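Local coordinates for extracellular protein containing a SCP domain (PDB 4IFA) that is of unknown function but is an extracellular protein with an SCP domain, considered a vaccine candidate and possibly tied to virulence, at residues Tyr169-Arg181 against Val299-Arg312. Numbering follows the deposited sequence. Where two conformers were deposited one is given.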
loop_
_atom_site.group_PDB
_atom_site.type_symbol
_atom_site.label_atom_id
_atom_site.label_comp_id
_atom_site.label_asym_id
_atom_site.label_seq_id
_atom_site.Cartn_x
_atom_site.Cartn_y
_atom_site.Cartn_z
ATOM N N TYR A 169 -7.512 -0.065 6.389
ATOM C CA TYR A 169 -7.510 1.017 5.421
ATOM C C TYR A 169 -8.888 1.163 4.785
ATOM O O TYR A 169 -9.420 0.226 4.179
ATOM C CB TYR A 169 -6.464 0.781 4.339
ATOM C CG TYR A 169 -5.024 1.071 4.713
ATOM C CD1 TYR A 169 -4.596 2.377 4.922
ATOM C CD2 TYR A 169 -4.059 0.061 4.771
ATOM C CE1 TYR A 169 -3.293 2.683 5.202
ATOM C CE2 TYR A 169 -2.735 0.370 5.030
ATOM C CZ TYR A 169 -2.365 1.665 5.248
ATOM O OH TYR A 169 -1.038 2.026 5.443
ATOM N N PHE A 170 -9.449 2.366 4.911
ATOM C CA PHE A 170 -10.752 2.705 4.328
ATOM C C PHE A 170 -10.617 3.714 3.183
ATOM O O PHE A 170 -9.704 4.534 3.168
ATOM C CB PHE A 170 -11.656 3.332 5.383
ATOM C CG PHE A 170 -12.196 2.360 6.361
ATOM C CD1 PHE A 170 -13.388 1.699 6.110
ATOM C CD2 PHE A 170 -11.493 2.042 7.510
ATOM C CE1 PHE A 170 -13.879 0.727 7.013
ATOM C CE2 PHE A 170 -11.972 1.098 8.392
ATOM C CZ PHE A 170 -13.148 0.438 8.140
ATOM N N ASP A 171 -11.574 3.636 2.270
ATOM C CA ASP A 171 -11.878 4.697 1.337
ATOM C C ASP A 171 -12.955 5.508 2.050
ATOM O O ASP A 171 -14.086 5.039 2.190
ATOM C CB ASP A 171 -12.419 4.070 0.050
ATOM C CG ASP A 171 -12.840 5.107 -0.962
ATOM O OD1 ASP A 171 -13.282 6.216 -0.570
ATOM O OD2 ASP A 171 -12.663 4.840 -2.176
ATOM N N HIS A 172 -12.597 6.676 2.567
ATOM C CA HIS A 172 -13.567 7.463 3.373
ATOM C C HIS A 172 -14.665 8.040 2.535
ATOM O O HIS A 172 -15.682 8.506 3.086
ATOM C CB HIS A 172 -12.921 8.571 4.212
ATOM C CG HIS A 172 -12.717 9.863 3.491
ATOM N ND1 HIS A 172 -11.626 10.108 2.685
ATOM C CD2 HIS A 172 -13.450 11.005 3.489
ATOM C CE1 HIS A 172 -11.709 11.335 2.199
ATOM N NE2 HIS A 172 -12.804 11.910 2.681
ATOM N N PHE A 173 -14.496 8.081 1.212
ATOM C CA PHE A 173 -15.576 8.639 0.346
ATOM C C PHE A 173 -16.696 7.612 0.189
ATOM O O PHE A 173 -17.865 7.989 0.120
ATOM C CB PHE A 173 -15.041 9.035 -1.038
ATOM C CG PHE A 173 -14.025 10.149 -0.997
ATOM C CD1 PHE A 173 -14.407 11.429 -0.677
ATOM C CD2 PHE A 173 -12.703 9.919 -1.352
ATOM C CE1 PHE A 173 -13.497 12.461 -0.665
ATOM C CE2 PHE A 173 -11.782 10.956 -1.342
ATOM C CZ PHE A 173 -12.170 12.209 -1.005
ATOM N N THR A 174 -16.340 6.335 0.137
ATOM C CA THR A 174 -17.345 5.278 0.022
ATOM C C THR A 174 -17.615 4.600 1.360
ATOM O O THR A 174 -18.593 3.826 1.471
ATOM C CB THR A 174 -16.953 4.221 -0.977
ATOM O OG1 THR A 174 -15.748 3.590 -0.529
ATOM C CG2 THR A 174 -16.712 4.857 -2.386
ATOM N N HIS A 175 -16.815 4.928 2.377
ATOM C CA HIS A 175 -16.918 4.362 3.733
ATOM C C HIS A 175 -16.654 2.861 3.774
ATOM O O HIS A 175 -17.168 2.174 4.662
ATOM C CB HIS A 175 -18.268 4.686 4.371
ATOM C CG HIS A 175 -18.615 6.121 4.306
ATOM N ND1 HIS A 175 -18.044 7.074 5.124
ATOM C CD2 HIS A 175 -19.450 6.784 3.477
ATOM C CE1 HIS A 175 -18.550 8.258 4.825
ATOM N NE2 HIS A 175 -19.395 8.113 3.819
ATOM N N GLU A 176 -15.872 2.337 2.845
ATOM C CA GLU A 176 -15.617 0.904 2.766
ATOM C C GLU A 176 -14.191 0.500 3.052
ATOM O O GLU A 176 -13.227 1.181 2.678
ATOM C CB GLU A 176 -16.071 0.378 1.381
ATOM C CG GLU A 176 -17.579 0.472 1.233
ATOM C CD GLU A 176 -18.168 -0.056 -0.075
ATOM O OE1 GLU A 176 -17.439 -0.625 -0.888
ATOM O OE2 GLU A 176 -19.409 0.095 -0.230
ATOM N N LEU A 177 -14.043 -0.655 3.708
ATOM C CA LEU A 177 -12.732 -1.274 3.997
ATOM C C LEU A 177 -12.121 -1.741 2.676
ATOM O O LEU A 177 -12.744 -2.521 1.948
ATOM C CB LEU A 177 -12.916 -2.439 4.970
ATOM C CG LEU A 177 -11.662 -3.161 5.398
ATOM C CD1 LEU A 177 -10.823 -2.229 6.258
ATOM C CD2 LEU A 177 -12.049 -4.383 6.177
ATOM N N VAL A 178 -10.915 -1.244 2.368
ATOM C CA VAL A 178 -10.267 -1.543 1.091
ATOM C C VAL A 178 -8.920 -2.273 1.260
ATOM O O VAL A 178 -8.361 -2.769 0.298
ATOM C CB VAL A 178 -10.111 -0.291 0.181
ATOM C CG1 VAL A 178 -11.506 0.282 -0.252
ATOM C CG2 VAL A 178 -9.246 0.770 0.837
ATOM N N GLY A 179 -8.393 -2.323 2.478
ATOM C CA GLY A 179 -7.159 -3.109 2.735
ATOM C C GLY A 179 -6.949 -3.328 4.199
ATOM O O GLY A 179 -7.534 -2.616 5.022
ATOM N N VAL A 180 -6.132 -4.347 4.536
ATOM C CA VAL A 180 -5.813 -4.618 5.939
ATOM C C VAL A 180 -4.302 -4.864 5.998
ATOM O O VAL A 180 -3.787 -5.727 5.288
ATOM C CB VAL A 180 -6.540 -5.861 6.482
ATOM C CG1 VAL A 180 -6.125 -6.153 7.915
ATOM C CG2 VAL A 180 -8.081 -5.659 6.407
ATOM N N ARG A 181 -3.618 -4.099 6.856
ATOM C CA ARG A 181 -2.193 -4.302 7.113
ATOM C C ARG A 181 -2.009 -4.870 8.501
ATOM O O ARG A 181 -2.153 -4.166 9.475
ATOM C CB ARG A 181 -1.378 -3.001 6.934
ATOM C CG ARG A 181 0.115 -3.227 7.005
ATOM C CD ARG A 181 0.850 -1.948 7.345
ATOM N NE ARG A 181 0.735 -0.852 6.378
ATOM C CZ ARG A 181 1.582 -0.566 5.390
ATOM N NH1 ARG A 181 2.597 -1.335 5.109
ATOM N NH2 ARG A 181 1.375 0.513 4.640
ATOM N N VAL A 299 2.124 1.403 -0.364
ATOM C CA VAL A 299 0.774 1.106 0.120
ATOM C C VAL A 299 0.199 2.329 0.819
ATOM O O VAL A 299 -0.926 2.752 0.528
ATOM C CB VAL A 299 0.775 -0.119 1.054
ATOM C CG1 VAL A 299 -0.583 -0.246 1.776
ATOM C CG2 VAL A 299 1.112 -1.383 0.264
ATOM N N ALA A 300 0.971 2.950 1.713
ATOM C CA ALA A 300 0.506 4.121 2.436
ATOM C C ALA A 300 0.305 5.318 1.531
ATOM O O ALA A 300 -0.718 6.049 1.630
ATOM C CB ALA A 300 1.496 4.466 3.581
ATOM N N ALA A 301 1.224 5.541 0.597
ATOM C CA ALA A 301 1.059 6.659 -0.352
ATOM C C ALA A 301 -0.191 6.513 -1.173
ATOM O O ALA A 301 -0.945 7.474 -1.342
ATOM C CB ALA A 301 2.264 6.783 -1.301
ATOM N N LEU A 302 -0.437 5.326 -1.699
ATOM C CA LEU A 302 -1.618 5.105 -2.546
ATOM C C LEU A 302 -2.932 5.339 -1.748
ATOM O O LEU A 302 -3.929 5.889 -2.283
ATOM C CB LEU A 302 -1.589 3.705 -3.167
ATOM C CG LEU A 302 -2.761 3.329 -4.044
ATOM C CD1 LEU A 302 -2.876 4.277 -5.222
ATOM C CD2 LEU A 302 -2.537 1.900 -4.526
ATOM N N GLN A 303 -2.962 4.942 -0.477
ATOM C CA GLN A 303 -4.151 5.157 0.347
ATOM C C GLN A 303 -4.360 6.646 0.608
ATOM O O GLN A 303 -5.495 7.102 0.763
ATOM C CB GLN A 303 -4.116 4.326 1.623
ATOM C CG GLN A 303 -4.367 2.858 1.341
ATOM C CD GLN A 303 -5.739 2.632 0.743
ATOM O OE1 GLN A 303 -5.889 2.056 -0.349
ATOM N NE2 GLN A 303 -6.757 3.097 1.443
ATOM N N GLY A 304 -3.272 7.409 0.650
ATOM C CA GLY A 304 -3.370 8.867 0.753
ATOM C C GLY A 304 -3.986 9.432 -0.517
ATOM O O GLY A 304 -4.876 10.316 -0.473
ATOM N N TRP A 305 -3.571 8.938 -1.680
ATOM C CA TRP A 305 -4.137 9.394 -2.955
ATOM C C TRP A 305 -5.618 9.044 -3.100
ATOM O O TRP A 305 -6.447 9.855 -3.536
ATOM C CB TRP A 305 -3.365 8.859 -4.156
ATOM C CG TRP A 305 -1.973 9.393 -4.267
ATOM C CD1 TRP A 305 -1.576 10.676 -3.989
ATOM C CD2 TRP A 305 -0.809 8.717 -4.788
ATOM N NE1 TRP A 305 -0.239 10.827 -4.266
ATOM C CE2 TRP A 305 0.259 9.646 -4.749
ATOM C CE3 TRP A 305 -0.550 7.425 -5.234
ATOM C CZ2 TRP A 305 1.548 9.290 -5.163
ATOM C CZ3 TRP A 305 0.720 7.083 -5.598
ATOM C CH2 TRP A 305 1.738 8.018 -5.594
ATOM N N LEU A 306 -5.985 7.830 -2.721
ATOM C CA LEU A 306 -7.399 7.383 -2.808
ATOM C C LEU A 306 -8.301 8.279 -1.995
ATOM O O LEU A 306 -9.451 8.559 -2.381
ATOM C CB LEU A 306 -7.522 5.951 -2.294
ATOM C CG LEU A 306 -8.874 5.256 -2.415
ATOM C CD1 LEU A 306 -9.232 5.056 -3.878
ATOM C CD2 LEU A 306 -8.883 3.938 -1.626
ATOM N N ASN A 307 -7.788 8.757 -0.857
ATOM C CA ASN A 307 -8.547 9.598 0.060
ATOM C C ASN A 307 -8.446 11.112 -0.139
ATOM O O ASN A 307 -8.906 11.882 0.702
ATOM C CB ASN A 307 -8.185 9.222 1.494
ATOM C CG ASN A 307 -8.850 7.953 1.920
ATOM O OD1 ASN A 307 -10.041 7.980 2.213
ATOM N ND2 ASN A 307 -8.095 6.842 1.995
ATOM N N SER A 308 -7.974 11.504 -1.314
ATOM C CA SER A 308 -7.859 12.946 -1.676
ATOM C C SER A 308 -8.596 13.158 -2.998
ATOM O O SER A 308 -8.247 12.508 -3.988
ATOM C CB SER A 308 -6.397 13.282 -1.837
ATOM O OG SER A 308 -6.253 14.576 -2.463
ATOM N N GLU A 309 -9.552 14.087 -3.058
ATOM C CA GLU A 309 -10.369 14.257 -4.266
ATOM C C GLU A 309 -9.578 14.428 -5.557
ATOM O O GLU A 309 -9.894 13.805 -6.566
ATOM C CB GLU A 309 -11.355 15.430 -4.147
ATOM C CG GLU A 309 -12.471 15.229 -3.142
ATOM C CD GLU A 309 -13.636 14.340 -3.642
ATOM O OE1 GLU A 309 -13.464 13.458 -4.528
ATOM O OE2 GLU A 309 -14.754 14.507 -3.075
ATOM N N GLY A 310 -8.573 15.300 -5.538
ATOM C CA GLY A 310 -7.836 15.592 -6.763
ATOM C C GLY A 310 -7.037 14.425 -7.280
ATOM O O GLY A 310 -6.932 14.182 -8.505
ATOM N N HIS A 311 -6.442 13.702 -6.355
ATOM C CA HIS A 311 -5.627 12.557 -6.728
ATOM C C HIS A 311 -6.498 11.389 -7.187
ATOM O O HIS A 311 -6.175 10.622 -8.103
ATOM C CB HIS A 311 -4.744 12.138 -5.558
ATOM C CG HIS A 311 -3.839 13.225 -5.075
ATOM N ND1 HIS A 311 -4.227 14.191 -4.180
ATOM C CD2 HIS A 311 -2.541 13.475 -5.364
ATOM C CE1 HIS A 311 -3.210 15.005 -3.945
ATOM N NE2 HIS A 311 -2.163 14.575 -4.634
ATOM N N ARG A 312 -7.611 11.208 -6.480
ATOM C CA ARG A 312 -8.611 10.192 -6.817
ATOM C C ARG A 312 -9.137 10.351 -8.231
ATOM O O ARG A 312 -9.390 9.369 -8.928
ATOM C CB ARG A 312 -9.750 10.252 -5.788
ATOM C CG ARG A 312 -10.864 9.231 -5.943
ATOM C CD ARG A 312 -11.978 9.617 -4.967
ATOM N NE ARG A 312 -13.051 8.620 -4.897
ATOM C CZ ARG A 312 -12.955 7.494 -4.196
ATOM N NH1 ARG A 312 -11.839 7.183 -3.533
ATOM N NH2 ARG A 312 -13.967 6.640 -4.175
HETATM O O HOH W 1 -6.603 4.904 3.964
#
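Asn307, the first residue to leave the helical path after 299-306, turns its amide edge-on into the hairpin loop of 169-181. Its OD1 accepts two bonds in the carbonyl plane, one from backbone His172 N (2.9 Å) and one from His172 ND1, which lies on a lone pair at 2.7 Å. The imidazole lies nearly coplanar with the amide (20°), and OD1 meets ND1 at the edge of the ring. On the other branch Asn307 ND2 spends its protons on Phe170 O (3.0 Å, nearly straight) and on Gln303 O of its own helix, tying the helix end to the strand.

Arg312, extended from CG to NE, reaches Asp171 end-on: NH1 (2.8 Å) and NH2 (3.0 Å) both grip OD2 in a salt bridge, with carboxylate and guanidinium nearly perpendicular. On the other carboxylate oxygen, Asp171 OD1, Phe173 N closes an Asx turn and Thr174 N extends it to an Asx motif. NH1 of Arg312 also binds Leu306 O, fixing the rotation of the guanidinium. Phe173 CD2 sits 3.3 Å above one guanidinium face, while the Phe173 ring has His172 CE1 near the rim of one face and the Glu309 carboxylate near the rim of the opposite face.

The contact docks two adjacent strands of the seven-stranded antiparallel sheet, in the CAP-associated N-terminal part, against the SCP part, with helix 299-306 running antiparallel to strand 176-181. Farther along, Gln303, in the conformer given, is bent at chi2 and lays CG over the Tyr169 ring in a CH-pi contact, 4.0 Å from its centroid; its amide packs against Val178 CG2. At the far end Arg181 NH2 donates in plane to Tyr169 OH and lies against Val299 CG1, while its NH1 forms a salt bridge with Asp297.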